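Long-range contacts in Low molecular weight phosphotyrosine phosphatase family protein (Streptococcus pyogenes, PDB 5GOT), which probably hydrolyses the phosphate ester of phosphotyrosine residues in proteins, as a bacterial member of the low molecular weight protein tyrosine phosphatase family: residues 9-13 and 66-70; 19-24 and 60-66; 76-82 and 101-106. All coordinates share one frame. Residues are numbered along the deposited sequence.

Contact 1 (9-13 and 66-70); sequences LGNIC and KCSKQ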
# COMPACT_ATOMS: atom_id res chain seq x y z
N LEU A 9 3.19 -6.47 6.81
CA LEU A 9 3.93 -6.81 8.02
C LEU A 9 5.29 -6.10 8.07
O LEU A 9 5.66 -5.52 9.10
CB LEU A 9 4.10 -8.33 8.12
CG LEU A 9 5.08 -8.83 9.19
CD1 LEU A 9 4.52 -8.64 10.57
CD2 LEU A 9 5.45 -10.29 8.95
N GLY A 10 6.04 -6.15 6.97
CA GLY A 10 7.39 -5.63 6.97
C GLY A 10 7.66 -4.44 6.07
O GLY A 10 8.75 -3.87 6.15
N ASN A 11 6.70 -4.05 5.22
CA ASN A 11 6.84 -2.85 4.38
C ASN A 11 8.09 -2.95 3.48
O ASN A 11 8.80 -1.97 3.26
CB ASN A 11 6.89 -1.57 5.25
CG ASN A 11 6.83 -0.27 4.44
OD1 ASN A 11 7.51 0.72 4.79
ND2 ASN A 11 5.99 -0.23 3.40
N ILE A 12 8.36 -4.15 2.97
CA ILE A 12 9.37 -4.30 1.93
C ILE A 12 8.87 -5.05 0.71
O ILE A 12 9.49 -4.93 -0.36
CB ILE A 12 10.66 -4.98 2.48
CG1 ILE A 12 10.42 -6.43 2.92
CG2 ILE A 12 11.29 -4.16 3.62
CD1 ILE A 12 11.74 -7.14 3.30
N CYS A 13 7.73 -5.77 0.78
CA CYS A 13 7.21 -6.53 -0.35
C CYS A 13 5.91 -5.92 -0.85
O CYS A 13 5.93 -5.13 -1.82
CB CYS A 13 7.02 -8.00 0.05
SG CYS A 13 8.58 -8.95 0.29
N LYS A 66 13.52 4.53 -0.53
CA LYS A 66 12.45 4.01 0.32
C LYS A 66 12.97 2.87 1.19
O LYS A 66 13.66 1.97 0.71
CB LYS A 66 11.26 3.54 -0.52
CG LYS A 66 10.25 2.68 0.26
CD LYS A 66 9.50 3.45 1.35
CE LYS A 66 8.52 2.53 2.08
NZ LYS A 66 8.00 3.13 3.36
N CYS A 67 12.64 2.94 2.48
CA CYS A 67 13.00 1.94 3.47
C CYS A 67 11.77 1.59 4.31
O CYS A 67 10.85 2.40 4.45
CB CYS A 67 14.13 2.43 4.39
SG CYS A 67 15.73 2.68 3.53
N SER A 68 11.78 0.38 4.87
CA SER A 68 10.70 -0.08 5.73
C SER A 68 10.55 0.85 6.92
O SER A 68 11.53 1.17 7.60
CB SER A 68 10.99 -1.49 6.20
OG SER A 68 10.03 -1.91 7.15
N LYS A 69 9.32 1.30 7.17
CA LYS A 69 9.02 2.22 8.26
C LYS A 69 7.76 1.76 8.98
O LYS A 69 6.73 1.53 8.34
CB LYS A 69 8.85 3.66 7.73
CG LYS A 69 8.56 4.72 8.80
CD LYS A 69 8.58 6.14 8.21
CE LYS A 69 8.04 7.18 9.24
NZ LYS A 69 8.24 8.63 8.84
N GLN A 70 7.86 1.58 10.30
CA GLN A 70 6.71 1.12 11.07
C GLN A 70 5.71 2.26 11.24
O GLN A 70 6.10 3.43 11.41
CB GLN A 70 7.15 0.58 12.43
CG GLN A 70 6.02 -0.05 13.23
CD GLN A 70 6.48 -0.72 14.53
OE1 GLN A 70 7.43 -0.27 15.18
NE2 GLN A 70 5.79 -1.78 14.91
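Asn11 and Ser68, whose CA atoms are 4.9 Å apart, contribute most of the 200 Å² buried here. Asn11 adopts a left-handed backbone conformation (phi/psi 58/38°), and its CA-to-CB bond points toward segment 66-70. There its OD1 accepts two hydrogen bonds, from Lys69 N (Asn11 OD1 to Lys69 N 3.0 Å, angle at H 156°) and from the ammonium of Lys66 (Asn11 OD1 to Lys66 NZ 2.8 Å). The amide nitrogen is used as well: ND2 hydrogen-bonds to Ser35 OG and Ser15 OG. Ser68 answers from the other segment, its OG donating to the backbone carbonyl of Gly10 (Ser68 OG to Gly10 O 2.5 Å), while its CB rests 3.7 Å from Ile12 CG2. Lys66 NZ also donates to Cys67 O at 3.1 Å and to Ser35 O, so the charge lies among oxygens.

Segment 9-13 follows strand 2-8 and precedes helix 14-23. It supplies the five residues between cysteine and arginine in the C-X5-R signature, the phosphate-binding P-loop of this family. The left-handed asparagine is part of how this loop curls, and here its side chain ties the curl to the loop before helix 73-78. Because three hydrogen bonds do this work with little apolar packing, the contact depends on direction and is consistent with a P-loop held in shape before substrate binds.

Contact 2 (19-24 and 60-66); sequences EFVMKS and INYDITK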
# COMPACT_ATOMS: atom_id res chain seq x y z
N GLU A 19 2.19 1.21 -3.01
CA GLU A 19 2.53 2.63 -2.99
C GLU A 19 2.91 3.12 -4.38
O GLU A 19 2.31 4.05 -4.92
CB GLU A 19 3.68 2.90 -2.00
CG GLU A 19 4.23 4.32 -2.10
CD GLU A 19 5.32 4.64 -1.08
OE1 GLU A 19 5.62 3.81 -0.19
OE2 GLU A 19 5.89 5.75 -1.17
N PHE A 20 3.90 2.46 -4.99
CA PHE A 20 4.43 3.00 -6.24
C PHE A 20 3.56 2.64 -7.44
O PHE A 20 3.51 3.42 -8.40
CB PHE A 20 5.89 2.56 -6.39
CG PHE A 20 6.77 3.14 -5.32
CD1 PHE A 20 7.01 4.51 -5.29
CD2 PHE A 20 7.28 2.35 -4.30
CE1 PHE A 20 7.79 5.08 -4.27
CE2 PHE A 20 8.07 2.90 -3.29
CZ PHE A 20 8.32 4.27 -3.27
N VAL A 21 2.84 1.51 -7.41
CA VAL A 21 1.86 1.27 -8.46
C VAL A 21 0.74 2.31 -8.37
O VAL A 21 0.34 2.91 -9.38
CB VAL A 21 1.31 -0.16 -8.39
CG1 VAL A 21 0.17 -0.35 -9.38
CG2 VAL A 21 2.42 -1.18 -8.68
N MET A 22 0.24 2.58 -7.16
CA MET A 22 -0.80 3.60 -7.02
C MET A 22 -0.27 4.96 -7.46
O MET A 22 -0.98 5.72 -8.14
CB MET A 22 -1.29 3.67 -5.57
CG MET A 22 -2.58 4.47 -5.41
SD MET A 22 -3.97 3.53 -6.02
CE MET A 22 -5.27 4.78 -6.02
N LYS A 23 0.97 5.28 -7.11
CA LYS A 23 1.55 6.55 -7.52
C LYS A 23 1.68 6.66 -9.03
O LYS A 23 1.72 7.78 -9.55
CB LYS A 23 2.92 6.75 -6.85
CG LYS A 23 2.83 7.11 -5.38
CD LYS A 23 4.22 7.36 -4.83
CE LYS A 23 4.17 8.11 -3.51
NZ LYS A 23 5.40 7.91 -2.72
N SER A 24 1.72 5.53 -9.73
CA SER A 24 1.84 5.58 -11.18
C SER A 24 0.52 5.85 -11.88
O SER A 24 0.52 6.10 -13.09
CB SER A 24 2.46 4.27 -11.71
OG SER A 24 1.49 3.24 -11.82
N ILE A 60 7.79 1.07 -13.58
CA ILE A 60 7.06 1.84 -12.58
C ILE A 60 8.08 2.55 -11.72
O ILE A 60 8.87 1.91 -11.01
CB ILE A 60 6.13 0.94 -11.76
CG1 ILE A 60 5.10 0.31 -12.69
CG2 ILE A 60 5.46 1.74 -10.64
CD1 ILE A 60 3.90 -0.22 -12.02
N ASN A 61 8.11 3.87 -11.81
CA ASN A 61 9.06 4.65 -11.03
C ASN A 61 8.88 4.37 -9.55
O ASN A 61 7.76 4.14 -9.08
CB ASN A 61 8.89 6.15 -11.31
CG ASN A 61 9.23 6.52 -12.74
OD1 ASN A 61 9.92 5.78 -13.44
ND2 ASN A 61 8.75 7.69 -13.17
N TYR A 62 9.98 4.36 -8.81
CA TYR A 62 9.91 4.30 -7.36
C TYR A 62 11.11 5.00 -6.76
O TYR A 62 12.12 5.24 -7.43
CB TYR A 62 9.81 2.86 -6.85
CG TYR A 62 11.02 1.97 -7.09
CD1 TYR A 62 11.12 1.21 -8.25
CD2 TYR A 62 12.04 1.87 -6.15
CE1 TYR A 62 12.21 0.38 -8.48
CE2 TYR A 62 13.14 1.03 -6.36
CZ TYR A 62 13.21 0.29 -7.53
OH TYR A 62 14.29 -0.54 -7.76
N ASP A 63 10.98 5.32 -5.48
CA ASP A 63 12.00 6.05 -4.73
C ASP A 63 13.01 5.04 -4.21
O ASP A 63 12.70 4.27 -3.29
CB ASP A 63 11.35 6.84 -3.59
CG ASP A 63 12.29 7.85 -2.94
OD1 ASP A 63 13.53 7.73 -3.07
OD2 ASP A 63 11.77 8.78 -2.28
N ILE A 64 14.22 5.04 -4.79
CA ILE A 64 15.24 4.10 -4.36
C ILE A 64 15.63 4.30 -2.91
O ILE A 64 16.19 3.40 -2.28
CB ILE A 64 16.49 4.19 -5.27
CG1 ILE A 64 17.15 5.58 -5.15
CG2 ILE A 64 16.12 3.89 -6.71
CD1 ILE A 64 18.55 5.65 -5.74
N THR A 65 15.35 5.47 -2.35
CA THR A 65 15.64 5.71 -0.95
C THR A 65 14.60 5.11 -0.01
O THR A 65 14.79 5.18 1.21
CB THR A 65 15.77 7.22 -0.69
OG1 THR A 65 14.49 7.85 -0.87
CG2 THR A 65 16.77 7.83 -1.66
N LYS A 66 13.52 4.53 -0.53
CA LYS A 66 12.45 4.01 0.32
C LYS A 66 12.97 2.87 1.19
O LYS A 66 13.66 1.97 0.71
CB LYS A 66 11.26 3.54 -0.52
CG LYS A 66 10.25 2.68 0.26
CD LYS A 66 9.50 3.45 1.35
CE LYS A 66 8.52 2.53 2.08
NZ LYS A 66 8.00 3.13 3.36
O HOH W 1 6.34 5.23 1.96
O HOH W 2 5.38 5.37 -9.26
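Phe20, on helix 14-23, is the centre of this packing, with 110 Å² of its surface covered by segment 60-66. Tyr62 CB sits over one face of its ring, 3.5 Å from the centroid and 16° off the normal, a CH-pi contact. At the ring edge, Lys66 CB approaches Phe20 CZ to 4.1 Å. Asp63 CB lies 4.0 Å from Phe20 CZ. Ile60, from the loop, extends the apolar patch toward the end of segment 19-24: its CD1 is 3.8 Å from Val21 CG2 and its CG2 4.1 Å from Ser24 CB. Leu55 of helix 49-57 continues the apolar layer past Val21, Ile60 and Tyr62, while Ile47 touches Phe20. Helix 14-23 directly follows the P-loop; here it packs against the connection between helices 49-57 and 73-78.

Toward the polar edge, the loop shapes itself by a type I turn from Asp63 to Lys66, closed by Lys66 N to Asp63 O at 2.9 Å. An Asx turn overlaps it, with Asp63 OD1 accepting from Thr65 N at 3.0 Å. Tyr62 OH bonds to Gln52. Two waters join the segments: water 2 donates to Phe20 O (2.8 Å) and Asn61 O (2.7 Å), and water 1 links Glu19 OE1 (2.7 Å) to Lys66 NZ (3.0 Å). Glu19 OE1 stays 4.3 Å from Lys66 NZ, beyond a salt bridge; its other oxygen, OE2, pairs with Lys23 NZ at 2.7 Å, and Lys66 NZ donates to Asn11.

The helix therefore holds the loop by apolar packing round one aromatic ring, with water carrying the polar link.

Contact 3 (76-82 and 101-106); sequences FNTFDYI and WDSKIY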
# COMPACT_ATOMS: atom_id res chain seq x y z
N PHE A 76 -1.58 7.21 12.20
CA PHE A 76 -3.00 6.90 12.40
C PHE A 76 -3.84 8.17 12.44
O PHE A 76 -5.01 8.14 12.05
CB PHE A 76 -3.22 6.10 13.68
CG PHE A 76 -2.88 4.64 13.55
CD1 PHE A 76 -3.78 3.76 12.96
CD2 PHE A 76 -1.69 4.15 14.06
CE1 PHE A 76 -3.48 2.40 12.87
CE2 PHE A 76 -1.39 2.80 13.98
CZ PHE A 76 -2.29 1.92 13.38
N ASN A 77 -3.27 9.29 12.92
CA ASN A 77 -4.00 10.55 12.97
C ASN A 77 -4.01 11.26 11.62
O ASN A 77 -5.01 11.89 11.26
CB ASN A 77 -3.38 11.48 14.02
CG ASN A 77 -3.88 11.19 15.42
OD1 ASN A 77 -4.91 11.72 15.84
ND2 ASN A 77 -3.16 10.33 16.14
N THR A 78 -2.90 11.16 10.88
CA THR A 78 -2.73 11.94 9.65
C THR A 78 -3.40 11.28 8.45
O THR A 78 -4.02 11.98 7.63
CB THR A 78 -1.24 12.13 9.37
OG1 THR A 78 -0.59 12.57 10.57
CG2 THR A 78 -1.04 13.16 8.26
N PHE A 79 -3.28 9.97 8.28
CA PHE A 79 -3.78 9.35 7.05
C PHE A 79 -5.30 9.24 7.08
O PHE A 79 -5.91 9.02 8.12
CB PHE A 79 -3.13 7.98 6.84
CG PHE A 79 -1.70 8.06 6.37
CD1 PHE A 79 -1.40 8.39 5.06
CD2 PHE A 79 -0.66 7.84 7.25
CE1 PHE A 79 -0.07 8.49 4.63
CE2 PHE A 79 0.67 7.95 6.84
CZ PHE A 79 0.95 8.26 5.52
N ASP A 80 -5.91 9.43 5.91
CA ASP A 80 -7.34 9.25 5.77
C ASP A 80 -7.72 7.79 5.56
O ASP A 80 -8.77 7.35 6.03
CB ASP A 80 -7.85 10.08 4.59
CG ASP A 80 -7.57 11.56 4.76
OD1 ASP A 80 -7.77 12.06 5.89
OD2 ASP A 80 -7.14 12.20 3.78
N TYR A 81 -6.88 7.03 4.87
CA TYR A 81 -7.16 5.64 4.56
C TYR A 81 -5.90 4.83 4.82
O TYR A 81 -4.85 5.14 4.27
CB TYR A 81 -7.62 5.48 3.11
CG TYR A 81 -8.74 6.41 2.71
CD1 TYR A 81 -8.47 7.69 2.25
CD2 TYR A 81 -10.07 6.01 2.80
CE1 TYR A 81 -9.49 8.56 1.88
CE2 TYR A 81 -11.10 6.86 2.44
CZ TYR A 81 -10.81 8.13 1.98
OH TYR A 81 -11.82 8.99 1.61
N ILE A 82 -6.02 3.82 5.66
CA ILE A 82 -4.91 2.95 6.01
C ILE A 82 -5.33 1.57 5.55
O ILE A 82 -6.28 0.99 6.09
CB ILE A 82 -4.62 2.99 7.52
CG1 ILE A 82 -4.40 4.45 7.93
CG2 ILE A 82 -3.42 2.15 7.83
CD1 ILE A 82 -4.45 4.71 9.42
N TRP A 101 -9.36 4.03 15.54
CA TRP A 101 -9.42 4.52 14.18
C TRP A 101 -9.96 3.47 13.21
O TRP A 101 -9.58 3.47 12.03
CB TRP A 101 -8.04 4.95 13.70
CG TRP A 101 -7.33 5.86 14.63
CD1 TRP A 101 -6.37 5.53 15.56
CD2 TRP A 101 -7.53 7.27 14.74
NE1 TRP A 101 -5.96 6.67 16.24
CE2 TRP A 101 -6.66 7.74 15.75
CE3 TRP A 101 -8.37 8.17 14.08
CZ2 TRP A 101 -6.61 9.08 16.10
CZ3 TRP A 101 -8.30 9.51 14.43
CH2 TRP A 101 -7.43 9.95 15.43
N ASP A 102 -10.83 2.57 13.67
CA ASP A 102 -11.17 1.42 12.84
C ASP A 102 -11.81 1.83 11.53
O ASP A 102 -11.67 1.13 10.52
CB ASP A 102 -12.08 0.46 13.60
CG ASP A 102 -11.33 -0.36 14.60
OD1 ASP A 102 -10.09 -0.22 14.67
OD2 ASP A 102 -11.97 -1.16 15.31
N SER A 103 -12.49 2.98 11.50
CA SER A 103 -13.15 3.40 10.27
C SER A 103 -12.19 3.95 9.22
O SER A 103 -12.62 4.16 8.08
CB SER A 103 -14.23 4.45 10.57
OG SER A 103 -13.66 5.72 10.78
N LYS A 104 -10.92 4.17 9.53
CA LYS A 104 -9.97 4.45 8.45
C LYS A 104 -9.19 3.22 7.99
O LYS A 104 -8.35 3.34 7.10
CB LYS A 104 -9.00 5.58 8.84
CG LYS A 104 -8.85 5.86 10.30
CD LYS A 104 -7.75 6.89 10.58
CE LYS A 104 -8.18 8.33 10.31
NZ LYS A 104 -7.11 9.30 10.74
N ILE A 105 -9.47 2.03 8.54
CA ILE A 105 -8.68 0.84 8.22
C ILE A 105 -9.46 -0.07 7.28
O ILE A 105 -10.61 -0.44 7.57
CB ILE A 105 -8.26 0.12 9.51
CG1 ILE A 105 -7.38 1.07 10.36
CG2 ILE A 105 -7.51 -1.16 9.21
CD1 ILE A 105 -6.97 0.53 11.72
N TYR A 106 -8.83 -0.43 6.16
CA TYR A 106 -9.45 -1.16 5.06
C TYR A 106 -8.59 -2.34 4.66
O TYR A 106 -7.36 -2.33 4.81
CB TYR A 106 -9.64 -0.29 3.80
CG TYR A 106 -10.52 0.95 3.95
CD1 TYR A 106 -10.03 2.10 4.56
CD2 TYR A 106 -11.81 0.98 3.42
CE1 TYR A 106 -10.81 3.24 4.68
CE2 TYR A 106 -12.60 2.13 3.54
CZ TYR A 106 -12.09 3.25 4.16
OH TYR A 106 -12.84 4.41 4.29
O HOH W 3 -8.12 11.79 11.90
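Lys104 NZ, at the end of a side chain reaching across to segment 76-82, has three oxygens for partners. It donates to Phe76 O at 2.7 Å, to Phe79 O at 2.9 Å and to water 3 at 2.9 Å; the water in turn donates to Asn77 O at 3.2 Å. The direct approach of Lys104 NZ to Asn77 O, 3.4 Å, has a poor angle and is not a hydrogen bond. Two of these carbonyls belong to the last turn of helix 73-78 and the third to the residue that leaves it, so the ammonium meets main-chain acceptors where the helix ends.

The backbone pairing lies beyond this site. Ile82 N donates to Lys104 O (2.8 Å, 170°), and Ile82 O accepts from Tyr106 N (2.9 Å, 158°). Bonding to the residues on either side of Ile105 is the parallel-strand pattern, and it joins strand 81-84 to edge strand 105-107 across the beta-alpha-beta unit whose crossover is helix 87-96. Ile105 CA adds a CA-H...O contact of 3.2 Å to Ile82 O. On the other side of strand 81-84, the backbone of Tyr81 bonds to Lys3 and Cys5 of strand 2-8.

Apolar contacts flank the polar groups. Phe76 CB lies over the Trp101 five-membered ring, 4.0 Å from its centroid and 24° off the normal, a CH-pi contact. Tyr81 CD2 meets Tyr106 CE1 at 3.4 Å with the rings oblique, and the Tyr106 ring also meets Trp136 nearly at right angles.

Contacts 1 and 2 are neighbours, with centres about 13 Å apart, and they share Lys66. Along the chain, contact 2 is nested inside the loop closed by contact 1; both join the connection between helices 49-57 and 73-78 to the region following strand 2-8, first its P-loop and then helix 14-23. Contact 3 comes later in sequence and touches neither: its centre is about 18 Å from that of contact 1 and about 21 Å from that of contact 2, on the opposite side of the chain's centre from contact 2. Contacts 1 and 2 thus join the P-loop and the helix after it to one connecting loop, while contact 3 joins two strands at the 105-107 edge of the four-stranded parallel sheet.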